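Local coordinates for protein membrane-bound lytic murein transglycosylase (Agrobacterium tumefaciens, PDB 2PNW) that probably cleaves the glycan strands of bacterial peptidoglycan, as a membrane-bound lytic transglycosylase of the MltA family, at residues Lys202-Ala207 / Ile259-Ala264; Tyr102-Glu107 / Phe184-Gln189; Val98-Glu103 / Ile337-Gly342. One frame throughout, in Å; residues are numbered along the deposited sequence.

Contact 1: residues Lys202-Ala207 / Ile259-Ala264; sequences KRITYA and IFFREA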
loop_
_atom_site.group_PDB
_atom_site.type_symbol
_atom_site.label_atom_id
_atom_site.label_comp_id
_atom_site.label_asym_id
_atom_site.label_seq_id
_atom_site.Cartn_x
_atom_site.Cartn_y
_atom_site.Cartn_z
ATOM N N LYS A 202 -0.598 8.366 18.050
ATOM C CA LYS A 202 0.230 9.018 17.020
ATOM C C LYS A 202 0.104 8.175 15.769
ATOM O O LYS A 202 0.158 6.952 15.847
ATOM C CB LYS A 202 1.701 9.055 17.433
ATOM C CG LYS A 202 2.073 10.053 18.516
ATOM C CD LYS A 202 3.605 10.179 18.574
ATOM C CE LYS A 202 4.047 11.168 19.641
ATOM N NZ LYS A 202 5.540 11.339 19.674
ATOM N N ARG A 203 -0.075 8.794 14.617
ATOM C CA ARG A 203 -0.103 8.015 13.388
ATOM C C ARG A 203 1.277 8.078 12.758
ATOM O O ARG A 203 1.902 9.141 12.769
ATOM C CB ARG A 203 -1.126 8.605 12.428
ATOM C CG ARG A 203 -2.514 8.005 12.562
ATOM C CD ARG A 203 -3.113 8.228 11.209
ATOM N NE ARG A 203 -4.122 7.278 10.816
ATOM C CZ ARG A 203 -5.386 7.587 10.650
ATOM N NH1 ARG A 203 -5.808 8.828 10.908
ATOM N NH2 ARG A 203 -6.231 6.650 10.248
ATOM N N ILE A 204 1.759 6.953 12.216
ATOM C CA ILE A 204 3.042 6.946 11.503
ATOM C C ILE A 204 2.795 6.358 10.119
ATOM O O ILE A 204 1.878 5.555 9.934
ATOM C CB ILE A 204 4.149 6.157 12.260
ATOM C CG1 ILE A 204 3.718 4.678 12.452
ATOM C CG2 ILE A 204 4.487 6.864 13.619
ATOM C CD1 ILE A 204 4.848 3.711 13.073
ATOM N N THR A 205 3.631 6.747 9.154
ATOM C CA THR A 205 3.508 6.236 7.803
ATOM C C THR A 205 4.906 6.179 7.180
ATOM O O THR A 205 5.835 6.855 7.649
ATOM C CB THR A 205 2.554 7.152 6.961
ATOM O OG1 THR A 205 2.253 6.520 5.715
ATOM C CG2 THR A 205 3.191 8.513 6.734
ATOM N N TYR A 206 5.040 5.366 6.135
ATOM C CA TYR A 206 6.313 5.170 5.439
ATOM C C TYR A 206 6.977 6.530 5.120
ATOM O O TYR A 206 6.318 7.431 4.561
ATOM C CB TYR A 206 6.032 4.403 4.140
ATOM C CG TYR A 206 7.209 4.324 3.202
ATOM C CD1 TYR A 206 8.079 3.235 3.230
ATOM C CD2 TYR A 206 7.469 5.356 2.292
ATOM C CE1 TYR A 206 9.197 3.178 2.363
ATOM C CE2 TYR A 206 8.579 5.302 1.412
ATOM C CZ TYR A 206 9.429 4.208 1.458
ATOM O OH TYR A 206 10.514 4.150 0.604
ATOM N N ALA A 207 8.260 6.656 5.453
ATOM C CA ALA A 207 9.079 7.793 5.015
ATOM C C ALA A 207 10.193 7.405 4.064
ATOM O O ALA A 207 10.495 8.157 3.130
ATOM C CB ALA A 207 9.687 8.506 6.238
ATOM N N ILE A 259 11.782 -0.519 7.132
ATOM C CA ILE A 259 10.978 0.687 6.891
ATOM C C ILE A 259 11.235 1.737 7.968
ATOM O O ILE A 259 11.248 1.429 9.173
ATOM C CB ILE A 259 9.449 0.368 6.818
ATOM C CG1 ILE A 259 9.156 -0.701 5.754
ATOM C CG2 ILE A 259 8.611 1.704 6.583
ATOM C CD1 ILE A 259 9.816 -0.420 4.350
ATOM N N PHE A 260 11.488 2.974 7.530
ATOM C CA PHE A 260 11.563 4.121 8.466
ATOM C C PHE A 260 10.311 4.967 8.294
ATOM O O PHE A 260 9.743 5.021 7.211
ATOM C CB PHE A 260 12.820 4.968 8.204
ATOM C CG PHE A 260 14.089 4.202 8.406
ATOM C CD1 PHE A 260 14.557 3.970 9.696
ATOM C CD2 PHE A 260 14.773 3.656 7.328
ATOM C CE1 PHE A 260 15.729 3.247 9.906
ATOM C CE2 PHE A 260 15.961 2.931 7.537
ATOM C CZ PHE A 260 16.412 2.719 8.837
ATOM N N PHE A 261 9.854 5.561 9.397
ATOM C CA PHE A 261 8.531 6.177 9.465
ATOM C C PHE A 261 8.656 7.655 9.807
ATOM O O PHE A 261 9.696 8.119 10.307
ATOM C CB PHE A 261 7.663 5.462 10.551
ATOM C CG PHE A 261 7.326 4.034 10.215
ATOM C CD1 PHE A 261 6.179 3.725 9.510
ATOM C CD2 PHE A 261 8.179 2.996 10.608
ATOM C CE1 PHE A 261 5.848 2.375 9.178
ATOM C CE2 PHE A 261 7.876 1.669 10.280
ATOM C CZ PHE A 261 6.716 1.355 9.567
ATOM N N ARG A 262 7.577 8.390 9.535
ATOM C CA ARG A 262 7.388 9.752 10.029
ATOM C C ARG A 262 5.987 9.832 10.631
ATOM O O ARG A 262 5.084 9.117 10.209
ATOM C CB ARG A 262 7.480 10.769 8.873
ATOM C CG ARG A 262 6.403 10.575 7.808
ATOM C CD ARG A 262 6.513 11.620 6.673
ATOM N NE ARG A 262 5.372 11.591 5.736
ATOM C CZ ARG A 262 4.219 12.258 5.903
ATOM N NH1 ARG A 262 3.993 12.993 6.992
ATOM N NH2 ARG A 262 3.263 12.166 4.985
ATOM N N GLU A 263 5.820 10.721 11.602
ATOM C CA GLU A 263 4.498 11.028 12.135
ATOM C C GLU A 263 3.670 11.788 11.105
ATOM O O GLU A 263 4.188 12.674 10.403
ATOM C CB GLU A 263 4.628 11.848 13.417
ATOM C CG GLU A 263 5.218 11.057 14.572
ATOM C CD GLU A 263 5.261 11.842 15.886
ATOM O OE1 GLU A 263 4.280 12.595 16.165
ATOM O OE2 GLU A 263 6.272 11.693 16.635
ATOM N N ALA A 264 2.384 11.444 11.021
ATOM C CA ALA A 264 1.471 12.049 10.067
ATOM C C ALA A 264 0.160 12.389 10.773
ATOM O O ALA A 264 0.028 12.115 11.980
ATOM C CB ALA A 264 1.221 11.123 8.924
HETATM O O HOH W 1 0.094 11.584 14.785
HETATM O O HOH W 2 6.272 10.122 3.431
#
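Lys202 and Glu263 meet at one end of an antiparallel strand pair in a salt bridge, NZ lying 3.1 Å from OE2 and reaching that oxygen from above the carboxylate plane. Lys202 CD also passes 3.5 Å from Glu263 OE1; long, flexible charged chains suit this solvent-accessible end of the pair. Between the backbones, Thr205 and Arg262 form the hydrogen-bonded pair: Thr205 N gives to Arg262 O (3.0 Å) and Arg262 N to Thr205 O. Ala264 N to Arg203 O (2.9 Å) and Ala207 N to Phe260 O (2.8 Å) extend the pairing to both ends. Two waters continue it, one accepting from Arg203 N and donating to Ala264 O, the other joining Tyr206 O to Arg262 NE at the edge of the guanidinium. Thr205 and Arg262 point the same way, and the threonine methyl CG2 sits over one guanidinium face, 3.9 Å from NE; Thr205 OG1 turns to Ile274 O instead. Past Glu263, the side of the pair that carries Ile204 turns apolar where Ile204 meets Phe261. With its CG1 between the backbone N and the carbonyl carbon (chi1 60°), Ile204 carries CD1 over one face of the Phe261 ring, a CH-pi contact of 4.0 Å from CD1 to the ring centroid. Ile259 CG2 lies on the opposite face of that ring and also touches Tyr206 CD1 at 3.7 Å, where the tyrosine and isoleucine cross at about a right angle. Beyond the two strands, strand 191-195 hydrogen-bonds to the other side of strand 201-209, while Ile120 of strand 118-121 and Ile174 of strand 173-177 pack on Ile204 and Phe261, and His187 of helix 180-189 meets the Phe261 ring edge-to-face.

Contact 2: residues Tyr102-Glu107 / Phe184-Gln189; sequences YEPELE and FFVHVQ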
loop_
_atom_site.group_PDB
_atom_site.type_symbol
_atom_site.label_atom_id
_atom_site.label_comp_id
_atom_site.label_asym_id
_atom_site.label_seq_id
_atom_site.Cartn_x
_atom_site.Cartn_y
_atom_site.Cartn_z
ATOM N N TYR A 102 -4.016 -3.172 5.711
ATOM C CA TYR A 102 -4.782 -2.391 6.691
ATOM C C TYR A 102 -3.795 -1.554 7.465
ATOM O O TYR A 102 -2.591 -1.696 7.248
ATOM C CB TYR A 102 -5.607 -3.307 7.620
ATOM C CG TYR A 102 -4.807 -4.081 8.647
ATOM C CD1 TYR A 102 -4.951 -3.816 10.017
ATOM C CD2 TYR A 102 -3.903 -5.077 8.252
ATOM C CE1 TYR A 102 -4.208 -4.544 10.978
ATOM C CE2 TYR A 102 -3.155 -5.785 9.196
ATOM C CZ TYR A 102 -3.320 -5.526 10.534
ATOM O OH TYR A 102 -2.585 -6.246 11.456
ATOM N N GLU A 103 -4.296 -0.636 8.292
ATOM C CA GLU A 103 -3.455 0.169 9.179
ATOM C C GLU A 103 -3.575 -0.455 10.569
ATOM O O GLU A 103 -4.647 -0.306 11.198
ATOM C CB GLU A 103 -4.000 1.599 9.263
ATOM C CG GLU A 103 -3.085 2.582 10.007
ATOM C CD GLU A 103 -3.709 3.994 10.188
ATOM O OE1 GLU A 103 -4.960 4.141 10.181
ATOM O OE2 GLU A 103 -2.932 4.950 10.412
ATOM N N PRO A 104 -2.518 -1.153 11.057
ATOM C CA PRO A 104 -2.669 -1.712 12.393
ATOM C C PRO A 104 -2.614 -0.687 13.510
ATOM O O PRO A 104 -2.003 0.389 13.384
ATOM C CB PRO A 104 -1.461 -2.681 12.532
ATOM C CG PRO A 104 -0.906 -2.853 11.118
ATOM C CD PRO A 104 -1.225 -1.531 10.453
ATOM N N GLU A 105 -3.245 -1.034 14.619
ATOM C CA GLU A 105 -3.032 -0.328 15.846
ATOM C C GLU A 105 -1.889 -1.055 16.575
ATOM O O GLU A 105 -1.934 -2.283 16.730
ATOM C CB GLU A 105 -4.337 -0.355 16.645
ATOM C CG GLU A 105 -4.304 0.472 17.864
ATOM C CD GLU A 105 -5.686 0.588 18.496
ATOM O OE1 GLU A 105 -6.531 1.332 17.952
ATOM O OE2 GLU A 105 -5.905 -0.066 19.534
ATOM N N LEU A 106 -0.873 -0.315 17.002
ATOM C CA LEU A 106 0.276 -0.897 17.675
ATOM C C LEU A 106 0.489 -0.252 19.034
ATOM O O LEU A 106 0.672 0.966 19.122
ATOM C CB LEU A 106 1.529 -0.711 16.813
ATOM C CG LEU A 106 2.851 -1.332 17.294
ATOM C CD1 LEU A 106 2.787 -2.868 17.291
ATOM C CD2 LEU A 106 4.028 -0.856 16.456
ATOM N N GLU A 107 0.467 -1.065 20.099
ATOM C CA GLU A 107 0.806 -0.589 21.434
ATOM C C GLU A 107 2.271 -0.216 21.529
ATOM O O GLU A 107 3.158 -1.006 21.137
ATOM C CB GLU A 107 0.493 -1.665 22.499
ATOM C CG GLU A 107 -1.009 -1.923 22.642
ATOM C CD GLU A 107 -1.328 -3.008 23.677
ATOM O OE1 GLU A 107 -0.390 -3.565 24.318
ATOM O OE2 GLU A 107 -2.532 -3.305 23.834
ATOM N N PHE A 184 6.918 -5.875 12.964
ATOM C CA PHE A 184 7.203 -6.381 11.614
ATOM C C PHE A 184 6.029 -6.207 10.662
ATOM O O PHE A 184 6.190 -5.718 9.522
ATOM C CB PHE A 184 7.681 -7.869 11.653
ATOM C CG PHE A 184 8.148 -8.384 10.302
ATOM C CD1 PHE A 184 9.482 -8.257 9.922
ATOM C CD2 PHE A 184 7.246 -8.953 9.409
ATOM C CE1 PHE A 184 9.934 -8.756 8.686
ATOM C CE2 PHE A 184 7.683 -9.441 8.152
ATOM C CZ PHE A 184 9.044 -9.321 7.798
ATOM N N PHE A 185 4.833 -6.612 11.088
ATOM C CA PHE A 185 3.664 -6.452 10.227
ATOM C C PHE A 185 3.290 -4.987 9.937
ATOM O O PHE A 185 2.757 -4.695 8.880
ATOM C CB PHE A 185 2.479 -7.220 10.787
ATOM C CG PHE A 185 2.473 -8.670 10.374
ATOM C CD1 PHE A 185 1.759 -9.077 9.248
ATOM C CD2 PHE A 185 3.208 -9.614 11.088
ATOM C CE1 PHE A 185 1.759 -10.418 8.844
ATOM C CE2 PHE A 185 3.215 -10.961 10.699
ATOM C CZ PHE A 185 2.482 -11.371 9.595
ATOM N N VAL A 186 3.574 -4.097 10.876
ATOM C CA VAL A 186 3.488 -2.638 10.603
ATOM C C VAL A 186 4.462 -2.208 9.474
ATOM O O VAL A 186 4.089 -1.454 8.581
ATOM C CB VAL A 186 3.714 -1.839 11.909
ATOM C CG1 VAL A 186 3.990 -0.341 11.622
ATOM C CG2 VAL A 186 2.492 -2.045 12.836
ATOM N N HIS A 187 5.697 -2.699 9.488
ATOM C CA HIS A 187 6.602 -2.459 8.347
ATOM C C HIS A 187 5.971 -2.937 7.045
ATOM O O HIS A 187 6.058 -2.245 6.036
ATOM C CB HIS A 187 7.952 -3.176 8.538
ATOM C CG HIS A 187 8.870 -2.508 9.529
ATOM N ND1 HIS A 187 10.187 -2.223 9.234
ATOM C CD2 HIS A 187 8.658 -2.045 10.790
ATOM C CE1 HIS A 187 10.753 -1.633 10.275
ATOM N NE2 HIS A 187 9.850 -1.521 11.234
ATOM N N VAL A 188 5.339 -4.116 7.064
ATOM C CA VAL A 188 4.732 -4.675 5.853
ATOM C C VAL A 188 3.559 -3.821 5.369
ATOM O O VAL A 188 3.434 -3.550 4.152
ATOM C CB VAL A 188 4.273 -6.148 6.086
ATOM C CG1 VAL A 188 3.596 -6.730 4.846
ATOM C CG2 VAL A 188 5.481 -7.012 6.465
ATOM N N GLN A 189 2.697 -3.394 6.295
ATOM C CA GLN A 189 1.535 -2.567 5.903
ATOM C C GLN A 189 1.983 -1.160 5.451
ATOM O O GLN A 189 1.366 -0.567 4.537
ATOM C CB GLN A 189 0.517 -2.425 7.045
ATOM C CG GLN A 189 -0.036 -3.735 7.657
ATOM C CD GLN A 189 -0.276 -4.827 6.653
ATOM O OE1 GLN A 189 -1.190 -4.753 5.842
ATOM N NE2 GLN A 189 0.550 -5.872 6.709
#
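Gln189, in the last turn of helix 180-189, packs against Tyr102 and against Pro104 at the break in strand 96-109, a helix-on-strand contact within the MltA-specific insert domain. Its CB rests 3.2 Å from Tyr102 O and also approaches Pro104 CD. CG, anti to the carbonyl carbon (chi1 -56°), stays close to the same tyrosine oxygen and lies 3.7 Å from Pro104 CG. A bend at chi2 (-38°) then folds the amide back beside the tyrosine, where CD is near ring atom CE2, with ring and amide planes 38° apart. At the tip, OE1 accepts a hydrogen bond from Tyr102 N at 3.2 Å, while NE2 makes a weak one to Phe185 O, one turn earlier in the helix. A glutamine suits this place because its amide can accept from the strand and donate to its own helix at once, and its methylenes pack on proline. Farther along, the contact is wholly apolar: Val186 CG2 wedges between Pro104 and Leu106, 4.1 Å from Leu106 CD2. Proline presents a compact ring here, and its CG lies 3.9 Å from Val186 CG2.

Contact 3: residues Val98-Glu103 / Ile337-Gly342; sequences VTAFYE and IFTGSG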
loop_
_atom_site.group_PDB
_atom_site.type_symbol
_atom_site.label_atom_id
_atom_site.label_comp_id
_atom_site.label_asym_id
_atom_site.label_seq_id
_atom_site.Cartn_x
_atom_site.Cartn_y
_atom_site.Cartn_z
ATOM N N VAL A 98 -6.264 -10.190 -6.105
ATOM C CA VAL A 98 -6.255 -9.241 -4.988
ATOM C C VAL A 98 -5.872 -9.865 -3.657
ATOM O O VAL A 98 -6.234 -11.019 -3.347
ATOM C CB VAL A 98 -7.574 -8.456 -4.832
ATOM C CG1 VAL A 98 -7.768 -7.501 -6.007
ATOM C CG2 VAL A 98 -8.792 -9.413 -4.670
ATOM N N THR A 99 -5.074 -9.102 -2.911
ATOM C CA THR A 99 -4.846 -9.353 -1.514
ATOM C C THR A 99 -5.367 -8.125 -0.767
ATOM O O THR A 99 -6.060 -7.269 -1.370
ATOM C CB THR A 99 -3.366 -9.670 -1.234
ATOM O OG1 THR A 99 -2.536 -8.638 -1.785
ATOM C CG2 THR A 99 -2.968 -11.017 -1.890
ATOM N N ALA A 100 -5.090 -8.030 0.530
ATOM C CA ALA A 100 -5.574 -6.862 1.286
ATOM C C ALA A 100 -4.545 -6.390 2.290
ATOM O O ALA A 100 -3.654 -7.158 2.685
ATOM C CB ALA A 100 -6.911 -7.152 1.970
ATOM N N PHE A 101 -4.671 -5.130 2.705
ATOM C CA PHE A 101 -3.794 -4.558 3.719
ATOM C C PHE A 101 -4.605 -3.625 4.610
ATOM O O PHE A 101 -5.776 -3.345 4.316
ATOM C CB PHE A 101 -2.561 -3.868 3.079
ATOM C CG PHE A 101 -2.842 -2.516 2.440
ATOM C CD1 PHE A 101 -2.275 -1.358 2.973
ATOM C CD2 PHE A 101 -3.576 -2.415 1.272
ATOM C CE1 PHE A 101 -2.486 -0.091 2.351
ATOM C CE2 PHE A 101 -3.781 -1.167 0.640
ATOM C CZ PHE A 101 -3.250 -0.015 1.198
ATOM N N TYR A 102 -4.016 -3.172 5.711
ATOM C CA TYR A 102 -4.782 -2.391 6.691
ATOM C C TYR A 102 -3.795 -1.554 7.465
ATOM O O TYR A 102 -2.591 -1.696 7.248
ATOM C CB TYR A 102 -5.607 -3.307 7.620
ATOM C CG TYR A 102 -4.807 -4.081 8.647
ATOM C CD1 TYR A 102 -4.951 -3.816 10.017
ATOM C CD2 TYR A 102 -3.903 -5.077 8.252
ATOM C CE1 TYR A 102 -4.208 -4.544 10.978
ATOM C CE2 TYR A 102 -3.155 -5.785 9.196
ATOM C CZ TYR A 102 -3.320 -5.526 10.534
ATOM O OH TYR A 102 -2.585 -6.246 11.456
ATOM N N GLU A 103 -4.296 -0.636 8.292
ATOM C CA GLU A 103 -3.455 0.169 9.179
ATOM C C GLU A 103 -3.575 -0.455 10.569
ATOM O O GLU A 103 -4.647 -0.306 11.198
ATOM C CB GLU A 103 -4.000 1.599 9.263
ATOM C CG GLU A 103 -3.085 2.582 10.007
ATOM C CD GLU A 103 -3.709 3.994 10.188
ATOM O OE1 GLU A 103 -4.960 4.141 10.181
ATOM O OE2 GLU A 103 -2.932 4.950 10.412
ATOM N N ILE A 337 -6.229 -4.433 -1.512
ATOM C CA ILE A 337 -7.422 -3.704 -1.052
ATOM C C ILE A 337 -7.208 -3.210 0.372
ATOM O O ILE A 337 -6.894 -4.001 1.273
ATOM C CB ILE A 337 -8.682 -4.632 -1.055
ATOM C CG1 ILE A 337 -9.035 -5.083 -2.480
ATOM C CG2 ILE A 337 -9.870 -3.964 -0.349
ATOM C CD1 ILE A 337 -9.871 -6.366 -2.508
ATOM N N PHE A 338 -7.360 -1.900 0.577
ATOM C CA PHE A 338 -7.258 -1.322 1.909
ATOM C C PHE A 338 -8.545 -1.558 2.703
ATOM O O PHE A 338 -9.597 -1.051 2.334
ATOM C CB PHE A 338 -6.980 0.197 1.849
ATOM C CG PHE A 338 -6.834 0.836 3.220
ATOM C CD1 PHE A 338 -5.761 0.480 4.049
ATOM C CD2 PHE A 338 -7.743 1.805 3.668
ATOM C CE1 PHE A 338 -5.600 1.068 5.333
ATOM C CE2 PHE A 338 -7.608 2.404 4.947
ATOM C CZ PHE A 338 -6.532 2.022 5.790
ATOM N N THR A 339 -8.468 -2.320 3.798
ATOM C CA THR A 339 -9.689 -2.658 4.542
ATOM C C THR A 339 -10.014 -1.698 5.673
ATOM O O THR A 339 -11.131 -1.739 6.218
ATOM C CB THR A 339 -9.665 -4.094 5.121
ATOM O OG1 THR A 339 -8.581 -4.205 6.023
ATOM C CG2 THR A 339 -9.540 -5.143 4.032
ATOM N N GLY A 340 -9.064 -0.848 6.056
ATOM C CA GLY A 340 -9.303 0.088 7.150
ATOM C C GLY A 340 -8.237 -0.000 8.225
ATOM O O GLY A 340 -7.129 -0.484 7.969
ATOM N N SER A 341 -8.589 0.436 9.427
ATOM C CA SER A 341 -7.657 0.640 10.505
ATOM C C SER A 341 -8.083 -0.169 11.728
ATOM O O SER A 341 -9.289 -0.258 12.037
ATOM C CB SER A 341 -7.557 2.138 10.860
ATOM O OG SER A 341 -7.160 2.926 9.737
ATOM N N GLY A 342 -7.099 -0.780 12.390
ATOM C CA GLY A 342 -7.319 -1.488 13.655
ATOM C C GLY A 342 -7.582 -2.983 13.529
ATOM O O GLY A 342 -7.424 -3.585 12.475
#
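Glu103 and Ser341 close one end of a parallel strand pair with a side-chain hydrogen bond, Ser341 OG donating to Glu103 OE1 at 2.6 Å on its anti lone pair. The other carboxylate oxygen, OE2, is taken by a salt bridge to Arg203, so both oxygens of this buried acid have partners. Glu103 CG stands anti to the backbone N (chi1 -172°) and the chain continues extended, which brings the carboxylate to the serine. Its backbone is held as well: Glu103 N gives to Gly340 O, and Glu103 O accepts from Gly342 N at 2.8 Å. Farther back, Ile337 N donates to Thr99 O, Ile337 O accepts from Phe101 N, and Thr339 N meets Phe101 O at 2.9 Å. Between Phe101 and Glu103 the register slips by one residue, a beta bulge, and Gly340 lies in it with backbone angles (phi 127°) that would drive a CB into the preceding carbonyl oxygen. Gly342 is under the same constraint at the N-cap position of helix 343-350. Thr339 OG1 finds its partner in Ala345 O of that helix, and Thr99 OG1 in Asp336. Apolar packing joins Phe338 CD1 to one face of the Phe101 ring, the two planes at 54°, and Ile337 CD1 to Val98 CB at 3.9 Å. Separately, Gly340 N lies over the centre of the Phe338 ring, 3.6 Å above its plane. The 3D domain is grouped with the double-psi beta-barrels, and this pair probably joins its strand 334-341 to strand 96-109 of the insert domain. The chemistry implies a junction fixed in register by backbone bonds, with a carboxylate whose orientation is set by serine on one oxygen and arginine on the other.

Overall arrangement
Strand 96-109 links contacts 2 and 3, and Tyr102 takes part in both: contact 3 pairs the strand with the 3D-domain strand 334-341, and contact 2 seats helix 180-189 upon it. Contact 2 is buried and mostly apolar, crossed by one hydrogen bond. Contact 3, centred nearest the middle of the chain, combines dense backbone bonding with a largely buried aromatic face. Contact 1 is more peripheral; water and a lysine-glutamate pair appear at its exposed margin, although Ile204 and Phe261 are buried. The Arg203–Glu103 salt bridge (NE to OE2, 2.6 Å) links contact 1 to contact 3 and to the strand that contact 2 uses, and Phe261 packs on Val186 and His187 of helix 180-189.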